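Local coordinates for MHC class I protein (Ginglymostoma cirratum, PDB 6LUP), which probably presents short peptides in a groove on its membrane-distal face for recognition by T cells, as classical MHC class I heavy chains do, at residues T10-T13 / G17-E20; Q46-E51 / V175-V180; W130-P133 / G137-T140; C197-T200 / S206-V209. All blocks are in the same frame, centred on the assembly; numbering follows the deposited sequence.

The contacts follow one another along the chain, except that contact 3 falls between the two halves of contact 2. Contacts 1 and 3 both reach the eight-stranded antiparallel sheet that floors the peptide platform. Contact 1 sits at the turn after strand 3-12, contact 3 at the outermost strand 129-131, and their centres are about 24 Å apart. Contact 2 ties helix 47-52 to the loop that leaves the platform for the immunoglobulin domain. Contact 4 lies inside that domain, yet its nearest atoms are only about 7 Å from contact 2. Contacts 3 and 4, with centres about 41 Å apart, mark opposite sides of the chain's centre. Contact 2 thus stands where platform and immunoglobulin domain join.

Contact 1 of 4, residues T10-T13 / G17-E20; sequences TWST and GIPE
Ser12 and Glu20 meet backbone to backbone. Ser12 N donates to Glu20 O at 2.8 Å, with an N-H...O angle of 155°. The donor lies above the carbonyl plane, 38° out of it. The same oxygen takes a CA-H...O contact from Trp11 CA at 3.2 Å. The side chain of Ser12 faces the 17-20 segment. Its OG is turned beside its own backbone N, chi1 -64°, and gives a hydrogen bond to water 1 at 2.8 Å. That water donates to Thr10 O and to Pro19 O, so it bridges the two segments. Ile18 brings its CG2 branch to 3.9 Å from Ser12 OG, while its longer branch leads away from the 10-13 segment. Glu20 is extended beyond CG and runs past Ser12 O, with CB 3.8 Å from that oxygen. Water 2 donates to both Ser12 O and Glu20 OE2 and closes a second bridge. Glu20 OE2 also forms a salt bridge with Lys73. The Trp11 ring stacks with Phe21 and meets Trp71 edge-to-face. Another protein chain packs on Thr10, Ser12 and Ile18. The arrangement belongs to the connection between the first two antiparallel strands, 3-12 and 21-27, of the MHC class I platform floor.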
loop_
_atom_site.group_PDB
_atom_site.type_symbol
_atom_site.label_atom_id
_atom_site.label_comp_id
_atom_site.label_asym_id
_atom_site.label_seq_id
_atom_site.Cartn_x
_atom_site.Cartn_y
_atom_site.Cartn_z
ATOM N N THR A 10 -0.363 4.991 -11.340
ATOM C CA THR A 10 0.851 4.429 -11.928
ATOM C C THR A 10 0.676 4.194 -13.425
ATOM O O THR A 10 -0.222 3.458 -13.845
ATOM C CB THR A 10 1.280 3.113 -11.247
ATOM O OG1 THR A 10 1.445 3.332 -9.844
ATOM C CG2 THR A 10 2.594 2.600 -11.824
ATOM N N TRP A 11 1.534 4.835 -14.214
ATOM C CA TRP A 11 1.639 4.565 -15.642
ATOM C C TRP A 11 2.912 3.772 -15.915
ATOM O O TRP A 11 4.012 4.192 -15.543
ATOM C CB TRP A 11 1.663 5.862 -16.448
ATOM C CG TRP A 11 0.396 6.659 -16.400
ATOM C CD1 TRP A 11 -0.643 6.597 -17.282
ATOM C CD2 TRP A 11 0.042 7.658 -15.433
ATOM N NE1 TRP A 11 -1.626 7.489 -16.925
ATOM C CE2 TRP A 11 -1.234 8.154 -15.795
ATOM C CE3 TRP A 11 0.673 8.183 -14.298
ATOM C CZ2 TRP A 11 -1.890 9.149 -15.058
ATOM C CZ3 TRP A 11 0.021 9.175 -13.569
ATOM C CH2 TRP A 11 -1.248 9.647 -13.955
ATOM N N SER A 12 2.753 2.617 -16.555
ATOM C CA SER A 12 3.887 1.776 -16.941
ATOM C C SER A 12 4.024 1.694 -18.449
ATOM O O SER A 12 3.035 1.756 -19.180
ATOM C CB SER A 12 3.742 0.362 -16.377
ATOM O OG SER A 12 3.767 0.372 -14.965
ATOM N N THR A 13 5.259 1.540 -18.905
ATOM C CA THR A 13 5.540 1.344 -20.316
ATOM C C THR A 13 4.849 0.072 -20.807
ATOM O O THR A 13 4.709 -0.897 -20.054
ATOM C CB THR A 13 7.060 1.263 -20.569
ATOM O OG1 THR A 13 7.315 1.317 -21.975
ATOM C CG2 THR A 13 7.646 -0.021 -19.999
ATOM N N GLY A 17 2.890 -8.049 -17.980
ATOM C CA GLY A 17 2.190 -8.324 -16.729
ATOM C C GLY A 17 1.229 -7.253 -16.268
ATOM O O GLY A 17 0.039 -7.515 -16.059
ATOM N N ILE A 18 1.752 -6.044 -16.110
ATOM C CA ILE A 18 1.000 -4.948 -15.518
ATOM C C ILE A 18 0.279 -4.124 -16.587
ATOM O O ILE A 18 0.855 -3.849 -17.645
ATOM C CB ILE A 18 1.928 -4.098 -14.604
ATOM C CG1 ILE A 18 2.188 -4.836 -13.276
ATOM C CG2 ILE A 18 1.389 -2.692 -14.354
ATOM C CD1 ILE A 18 0.945 -5.251 -12.498
ATOM N N PRO A 19 -1.000 -3.762 -16.327
ATOM C CA PRO A 19 -1.731 -2.819 -17.175
ATOM C C PRO A 19 -0.982 -1.496 -17.285
ATOM O O PRO A 19 -0.356 -1.062 -16.318
ATOM C CB PRO A 19 -3.045 -2.613 -16.417
ATOM C CG PRO A 19 -3.228 -3.867 -15.639
ATOM C CD PRO A 19 -1.845 -4.287 -15.237
ATOM N N GLU A 20 -1.048 -0.867 -18.456
ATOM C CA GLU A 20 -0.303 0.371 -18.734
ATOM C C GLU A 20 -0.645 1.535 -17.793
ATOM O O GLU A 20 0.165 2.451 -17.601
ATOM C CB GLU A 20 -0.512 0.800 -20.187
ATOM C CG GLU A 20 0.017 -0.188 -21.214
ATOM C CD GLU A 20 -0.145 0.316 -22.632
ATOM O OE1 GLU A 20 -0.825 -0.364 -23.429
ATOM O OE2 GLU A 20 0.394 1.396 -22.953
HETATM O O HOH W 1 1.086 0.963 -14.600
HETATM O O HOH W 2 2.421 2.872 -21.502
#

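Contact 2 of 4, residues Q46-E51 / V175-V180; sequences QRWVKE and VELRPV
Trp48 of helix 47-52 packs against Glu176 and Leu177, in the segment that leads from the MHC class I peptide platform to its immunoglobulin domain. The contact is made by side chains, and most of it is nonpolar. The aliphatic part of Glu176 lies beside the pyrrole end of the indole, with CB 3.6 Å from Trp48 CD1. Leu177 reaches the six-membered end, its CD1 4.2 Å from Trp48 CZ2. That methyl lies obliquely to the indole near its rim, with Val49 CB on the opposite side. Trp48 CG sits between its backbone N and carbonyl carbon, chi1 66°, which turns the indole to the 175-180 segment. Glu176 is bent at chi2, 81°, which brings its carboxylate alongside Trp48 CB in van der Waals contact. The carboxylate and ring planes are 36° apart.

The charged groups do not pair across the contact. Within the helix, Arg47 NH2 and Glu51 OE1 form a salt bridge of 3.1 Å. Glu176 OE1 stays 5.1 Å from Arg47 NH1, and the like-charged Glu51 OE2 is about as near.

Backbone bonds shape each side. Gln46 is the N-cap of the helix, and a type I turn spans Val175 to Arg178. Leu177 also touches Gln30 and Tyr203. At the carboxylate end, Glu176 OE2 comes to 3.8 Å from Trp48 CB.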
loop_
_atom_site.group_PDB
_atom_site.type_symbol
_atom_site.label_atom_id
_atom_site.label_comp_id
_atom_site.label_asym_id
_atom_site.label_seq_id
_atom_site.Cartn_x
_atom_site.Cartn_y
_atom_site.Cartn_z
ATOM N N GLN A 46 -14.895 -1.571 -2.322
ATOM C CA GLN A 46 -15.598 -1.625 -1.054
ATOM C C GLN A 46 -17.093 -1.613 -1.285
ATOM O O GLN A 46 -17.599 -0.982 -2.218
ATOM C CB GLN A 46 -15.227 -0.447 -0.159
ATOM C CG GLN A 46 -13.851 -0.549 0.467
ATOM C CD GLN A 46 -13.703 -1.735 1.401
ATOM O OE1 GLN A 46 -14.632 -2.103 2.118
ATOM N NE2 GLN A 46 -12.516 -2.328 1.405
ATOM N N ARG A 47 -17.796 -2.306 -0.404
ATOM C CA ARG A 47 -19.227 -2.432 -0.513
ATOM C C ARG A 47 -19.942 -1.138 -0.139
ATOM O O ARG A 47 -20.896 -0.746 -0.807
ATOM C CB ARG A 47 -19.709 -3.587 0.351
ATOM C CG ARG A 47 -21.197 -3.824 0.245
ATOM C CD ARG A 47 -21.545 -5.232 0.648
ATOM N NE ARG A 47 -22.840 -5.244 1.311
ATOM C CZ ARG A 47 -23.011 -5.119 2.626
ATOM N NH1 ARG A 47 -21.961 -4.980 3.437
ATOM N NH2 ARG A 47 -24.240 -5.141 3.133
ATOM N N TRP A 48 -19.473 -0.476 0.917
ATOM C CA TRP A 48 -20.106 0.761 1.371
ATOM C C TRP A 48 -20.181 1.825 0.272
ATOM O O TRP A 48 -21.213 2.484 0.114
ATOM C CB TRP A 48 -19.453 1.305 2.652
ATOM C CG TRP A 48 -18.029 1.762 2.515
ATOM C CD1 TRP A 48 -16.913 1.056 2.843
ATOM C CD2 TRP A 48 -17.570 3.038 2.039
ATOM N NE1 TRP A 48 -15.790 1.802 2.594
ATOM C CE2 TRP A 48 -16.162 3.023 2.099
ATOM C CE3 TRP A 48 -18.213 4.191 1.565
ATOM C CZ2 TRP A 48 -15.381 4.111 1.700
ATOM C CZ3 TRP A 48 -17.435 5.269 1.163
ATOM C CH2 TRP A 48 -16.033 5.221 1.239
ATOM N N VAL A 49 -19.103 1.963 -0.499
ATOM C CA VAL A 49 -19.076 2.922 -1.601
ATOM C C VAL A 49 -19.933 2.435 -2.773
ATOM O O VAL A 49 -20.538 3.245 -3.483
ATOM C CB VAL A 49 -17.630 3.281 -2.041
ATOM C CG1 VAL A 49 -16.967 2.129 -2.787
ATOM C CG2 VAL A 49 -17.620 4.549 -2.888
ATOM N N LYS A 50 -20.000 1.118 -2.957
ATOM C CA LYS A 50 -20.838 0.535 -4.000
ATOM C C LYS A 50 -22.317 0.824 -3.725
ATOM O O LYS A 50 -23.060 1.180 -4.636
ATOM C CB LYS A 50 -20.597 -0.970 -4.111
ATOM C CG LYS A 50 -21.252 -1.626 -5.319
ATOM C CD LYS A 50 -21.672 -3.053 -5.008
ATOM C CE LYS A 50 -20.545 -4.062 -5.197
ATOM N NZ LYS A 50 -20.649 -4.771 -6.506
ATOM N N GLU A 51 -22.716 0.679 -2.462
ATOM C CA GLU A 51 -24.090 0.907 -2.024
ATOM C C GLU A 51 -24.482 2.376 -2.060
ATOM O O GLU A 51 -25.619 2.706 -2.401
ATOM C CB GLU A 51 -24.279 0.396 -0.595
ATOM C CG GLU A 51 -24.451 -1.106 -0.468
ATOM C CD GLU A 51 -24.298 -1.600 0.964
ATOM O OE1 GLU A 51 -24.725 -2.744 1.257
ATOM O OE2 GLU A 51 -23.747 -0.852 1.805
ATOM N N VAL A 175 -18.986 2.538 9.705
ATOM C CA VAL A 175 -18.661 1.323 10.458
ATOM C C VAL A 175 -17.521 0.554 9.793
ATOM O O VAL A 175 -16.632 0.027 10.469
ATOM C CB VAL A 175 -19.896 0.421 10.724
ATOM C CG1 VAL A 175 -20.491 -0.117 9.433
ATOM C CG2 VAL A 175 -19.528 -0.731 11.643
ATOM N N GLU A 176 -17.539 0.530 8.464
ATOM C CA GLU A 176 -16.524 -0.151 7.674
ATOM C C GLU A 176 -15.147 0.486 7.851
ATOM O O GLU A 176 -14.130 -0.173 7.658
ATOM C CB GLU A 176 -16.912 -0.159 6.194
ATOM C CG GLU A 176 -18.169 -0.957 5.861
ATOM C CD GLU A 176 -19.470 -0.207 6.144
ATOM O OE1 GLU A 176 -20.543 -0.844 6.077
ATOM O OE2 GLU A 176 -19.431 1.011 6.438
ATOM N N LEU A 177 -15.123 1.761 8.228
ATOM C CA LEU A 177 -13.867 2.495 8.383
ATOM C C LEU A 177 -13.359 2.580 9.824
ATOM O O LEU A 177 -12.346 3.225 10.091
ATOM C CB LEU A 177 -13.987 3.889 7.768
ATOM C CG LEU A 177 -14.050 3.907 6.237
ATOM C CD1 LEU A 177 -14.712 5.184 5.745
ATOM C CD2 LEU A 177 -12.666 3.714 5.627
ATOM N N ARG A 178 -14.057 1.922 10.743
ATOM C CA ARG A 178 -13.649 1.905 12.145
ATOM C C ARG A 178 -12.366 1.094 12.329
ATOM O O ARG A 178 -12.134 0.120 11.605
ATOM C CB ARG A 178 -14.765 1.349 13.034
ATOM C CG ARG A 178 -15.954 2.283 13.173
ATOM C CD ARG A 178 -16.633 2.120 14.521
ATOM N NE ARG A 178 -17.809 1.251 14.481
ATOM C CZ ARG A 178 -19.068 1.678 14.550
ATOM N NH1 ARG A 178 -19.339 2.974 14.656
ATOM N NH2 ARG A 178 -20.063 0.802 14.520
ATOM N N PRO A 179 -11.513 1.500 13.286
ATOM C CA PRO A 179 -10.375 0.642 13.595
ATOM C C PRO A 179 -10.840 -0.704 14.149
ATOM O O PRO A 179 -11.839 -0.763 14.872
ATOM C CB PRO A 179 -9.610 1.433 14.664
ATOM C CG PRO A 179 -10.616 2.366 15.247
ATOM C CD PRO A 179 -11.525 2.722 14.110
ATOM N N VAL A 180 -10.145 -1.771 13.767
ATOM C CA VAL A 180 -10.365 -3.092 14.354
ATOM C C VAL A 180 -9.104 -3.542 15.089
ATOM O O VAL A 180 -7.993 -3.461 14.550
ATOM C CB VAL A 180 -10.859 -4.152 13.329
ATOM C CG1 VAL A 180 -10.060 -4.099 12.037
ATOM C CG2 VAL A 180 -10.825 -5.554 13.929
#

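Contact 3 of 4, residues W130-P133 / G137-T140; sequences WVTP and GEIT
This contact belongs to the turn that carries the chain from the last strand of the platform floor into helix 135-146, the start of the second helical wall of the MHC class I groove. Thr132 faces Gly137 here, with their CA atoms 5.7 Å apart. Thr132 does nearly all the touching on its side. Its OG1 lies 3.5 Å from Gly137 CA and its CG2 lies 3.8 Å from Gly137 C. The hydroxyl and methyl thus sit side by side against the first turns of the helix. The methyl also comes within 3.9 Å of Glu138 N, and more loosely within 4.4 Å of Glu138 CG. Glu138 stays at the exposed border of the contact.

The hydroxyl of Thr132 is turned opposite its backbone N, chi1 174°, which presents OG1 to the glycine. Gly137 has no side chain, so OG1 meets its CA directly. The polar partners of OG1 lie beyond the two segments. The stronger is Phe120 O, and Val134 O shares in the hydrogen bonding. Together they probably steady the side chain between strand 118-124 and the turn.

One turn into the helix, Thr140 OG1 is hydrogen-bonded with the backbone of the bound peptide. The contact thus joins strand 129-131, at the border of the sheet, to helix 135-146 beside the groove, with strand 118-124 next to it.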
loop_
_atom_site.group_PDB
_atom_site.type_symbol
_atom_site.label_atom_id
_atom_site.label_comp_id
_atom_site.label_asym_id
_atom_site.label_seq_id
_atom_site.Cartn_x
_atom_site.Cartn_y
_atom_site.Cartn_z
ATOM N N TRP A 130 5.186 25.481 -8.088
ATOM C CA TRP A 130 5.628 24.106 -8.306
ATOM C C TRP A 130 7.128 23.975 -8.080
ATOM O O TRP A 130 7.904 24.836 -8.494
ATOM C CB TRP A 130 5.265 23.639 -9.715
ATOM C CG TRP A 130 3.788 23.563 -9.946
ATOM C CD1 TRP A 130 2.983 24.559 -10.413
ATOM C CD2 TRP A 130 2.936 22.431 -9.715
ATOM N NE1 TRP A 130 1.682 24.120 -10.493
ATOM C CE2 TRP A 130 1.624 22.819 -10.069
ATOM C CE3 TRP A 130 3.152 21.127 -9.248
ATOM C CZ2 TRP A 130 0.531 21.949 -9.968
ATOM C CZ3 TRP A 130 2.063 20.262 -9.149
ATOM C CH2 TRP A 130 0.771 20.679 -9.508
ATOM N N VAL A 131 7.527 22.896 -7.412
ATOM C CA VAL A 131 8.941 22.640 -7.142
ATOM C C VAL A 131 9.436 21.387 -7.867
ATOM O O VAL A 131 8.714 20.395 -7.985
ATOM C CB VAL A 131 9.254 22.586 -5.621
ATOM C CG1 VAL A 131 8.740 23.837 -4.920
ATOM C CG2 VAL A 131 8.665 21.348 -4.970
ATOM N N THR A 132 10.662 21.459 -8.374
ATOM C CA THR A 132 11.286 20.346 -9.084
ATOM C C THR A 132 12.777 20.264 -8.746
ATOM O O THR A 132 13.504 21.251 -8.891
ATOM C CB THR A 132 11.078 20.440 -10.614
ATOM O OG1 THR A 132 11.821 19.405 -11.271
ATOM C CG2 THR A 132 11.517 21.805 -11.160
ATOM N N PRO A 133 13.236 19.090 -8.275
ATOM C CA PRO A 133 14.653 18.931 -7.947
ATOM C C PRO A 133 15.527 18.573 -9.157
ATOM O O PRO A 133 16.736 18.400 -9.008
ATOM C CB PRO A 133 14.641 17.783 -6.937
ATOM C CG PRO A 133 13.469 16.956 -7.337
ATOM C CD PRO A 133 12.448 17.894 -7.920
ATOM N N GLY A 137 12.432 18.865 -15.210
ATOM C CA GLY A 137 11.161 19.343 -14.677
ATOM C C GLY A 137 10.990 20.845 -14.823
ATOM O O GLY A 137 9.867 21.357 -14.761
ATOM N N GLU A 138 12.106 21.545 -15.026
ATOM C CA GLU A 138 12.134 23.008 -15.081
ATOM C C GLU A 138 11.227 23.591 -16.156
ATOM O O GLU A 138 10.551 24.595 -15.927
ATOM C CB GLU A 138 13.567 23.511 -15.269
ATOM C CG GLU A 138 14.442 23.342 -14.037
ATOM C CD GLU A 138 15.873 23.800 -14.252
ATOM O OE1 GLU A 138 16.130 24.568 -15.206
ATOM O OE2 GLU A 138 16.744 23.388 -13.453
ATOM N N ILE A 139 11.210 22.954 -17.323
ATOM C CA ILE A 139 10.382 23.418 -18.434
ATOM C C ILE A 139 8.880 23.231 -18.157
ATOM O O ILE A 139 8.054 24.017 -18.632
ATOM C CB ILE A 139 10.830 22.796 -19.786
ATOM C CG1 ILE A 139 10.063 23.408 -20.967
ATOM C CG2 ILE A 139 10.716 21.280 -19.773
ATOM C CD1 ILE A 139 10.469 24.830 -21.303
ATOM N N THR A 140 8.541 22.209 -17.371
ATOM C CA THR A 140 7.164 21.984 -16.926
ATOM C C THR A 140 6.784 22.967 -15.812
ATOM O O THR A 140 5.677 23.517 -15.812
ATOM C CB THR A 140 6.952 20.522 -16.470
ATOM O OG1 THR A 140 7.100 19.644 -17.592
ATOM C CG2 THR A 140 5.564 20.321 -15.874
#

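Contact 4 of 4, residues C197-T200 / S206-V209; sequences CVAT and SIEV
Cys197 and Ala199 face Val209 and Ile207 across the interior of the immunoglobulin domain. The contact is wholly apolar and consists of two pairs. Cys197 SG meets the CG2 branch of Val209 at 4.3 Å. Ala199 CB meets Ile207 CD1, also at 4.3 Å. The backbones stand well apart, since the closest CA atoms, those of Cys197 and Val209, are 8.2 Å from each other. Side chains therefore fill the distance between them.

The two sides reach unequally. Ala199 offers a single methyl, and Ile207 comes to it with its whole length. Its chain is stretched out, chi1 -164° and chi2 167°, so that CD1 leads. Val209 is shorter and meets the sulfur with CG2, and Cys197 in turn points toward the 206-209 segment. Along 197-200 the inward residues alternate with Val198 and Thr200, which point away.

The second shell fixes these groups. Cys197 SG is joined to Cys252 SG in the disulfide that links the two sheets of the immunoglobulin fold. Val209 also touches Cys252, so it packs beside this bridge. Ile236 touches both Ala199 and Val209, and Val254 lies against Ile207. Phe186 and Val184 pack on Cys197 and Ala199 from the neighbouring strand.

Among the strands, 194-202 runs between 183-189 and 234-241 in one four-stranded sheet. Strand 208-213 lies between 216-217 and 250-255 in the other. The contact spans the sandwich between these sheets.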
loop_
_atom_site.group_PDB
_atom_site.type_symbol
_atom_site.label_atom_id
_atom_site.label_comp_id
_atom_site.label_asym_id
_atom_site.label_seq_id
_atom_site.Cartn_x
_atom_site.Cartn_y
_atom_site.Cartn_z
ATOM N N CYS A 197 5.779 -12.705 19.519
ATOM C CA CYS A 197 4.534 -11.972 19.658
ATOM C C CYS A 197 3.977 -11.641 18.282
ATOM O O CYS A 197 4.587 -10.882 17.520
ATOM C CB CYS A 197 4.729 -10.695 20.469
ATOM S SG CYS A 197 3.165 -10.031 21.072
ATOM N N VAL A 198 2.826 -12.232 17.972
ATOM C CA VAL A 198 2.176 -12.047 16.677
ATOM C C VAL A 198 0.800 -11.389 16.812
ATOM O O VAL A 198 -0.104 -11.925 17.460
ATOM C CB VAL A 198 2.118 -13.364 15.851
ATOM C CG1 VAL A 198 1.766 -14.560 16.723
ATOM C CG2 VAL A 198 1.157 -13.236 14.672
ATOM N N ALA A 199 0.677 -10.210 16.212
ATOM C CA ALA A 199 -0.590 -9.489 16.137
ATOM C C ALA A 199 -1.117 -9.568 14.717
ATOM O O ALA A 199 -0.384 -9.321 13.759
ATOM C CB ALA A 199 -0.413 -8.041 16.562
ATOM N N THR A 200 -2.390 -9.925 14.591
ATOM C CA THR A 200 -3.011 -10.096 13.281
ATOM C C THR A 200 -4.447 -9.573 13.268
ATOM O O THR A 200 -5.071 -9.415 14.322
ATOM C CB THR A 200 -2.955 -11.573 12.826
ATOM O OG1 THR A 200 -3.188 -11.656 11.414
ATOM C CG2 THR A 200 -3.974 -12.429 13.580
ATOM N N SER A 206 -0.902 1.094 11.219
ATOM C CA SER A 206 -0.014 1.676 12.227
ATOM C C SER A 206 -0.135 0.961 13.577
ATOM O O SER A 206 -1.238 0.804 14.102
ATOM C CB SER A 206 -0.328 3.167 12.380
ATOM O OG SER A 206 0.731 3.861 13.008
ATOM N N ILE A 207 0.998 0.524 14.128
ATOM C CA ILE A 207 0.998 -0.263 15.366
ATOM C C ILE A 207 2.323 -0.199 16.141
ATOM O O ILE A 207 3.402 -0.086 15.552
ATOM C CB ILE A 207 0.598 -1.740 15.090
ATOM C CG1 ILE A 207 0.223 -2.465 16.388
ATOM C CG2 ILE A 207 1.684 -2.473 14.307
ATOM C CD1 ILE A 207 -0.464 -3.799 16.179
ATOM N N GLU A 208 2.219 -0.266 17.466
ATOM C CA GLU A 208 3.381 -0.362 18.347
ATOM C C GLU A 208 3.332 -1.696 19.078
ATOM O O GLU A 208 2.332 -2.021 19.717
ATOM C CB GLU A 208 3.398 0.783 19.365
ATOM C CG GLU A 208 3.481 2.181 18.766
ATOM C CD GLU A 208 4.882 2.533 18.300
ATOM O OE1 GLU A 208 5.092 2.655 17.070
ATOM O OE2 GLU A 208 5.775 2.680 19.163
ATOM N N VAL A 209 4.406 -2.471 18.969
ATOM C CA VAL A 209 4.498 -3.755 19.664
ATOM C C VAL A 209 5.907 -3.967 20.231
ATOM O O VAL A 209 6.890 -4.034 19.493
ATOM C CB VAL A 209 4.015 -4.936 18.783
ATOM C CG1 VAL A 209 4.467 -4.766 17.339
ATOM C CG2 VAL A 209 4.465 -6.278 19.353
#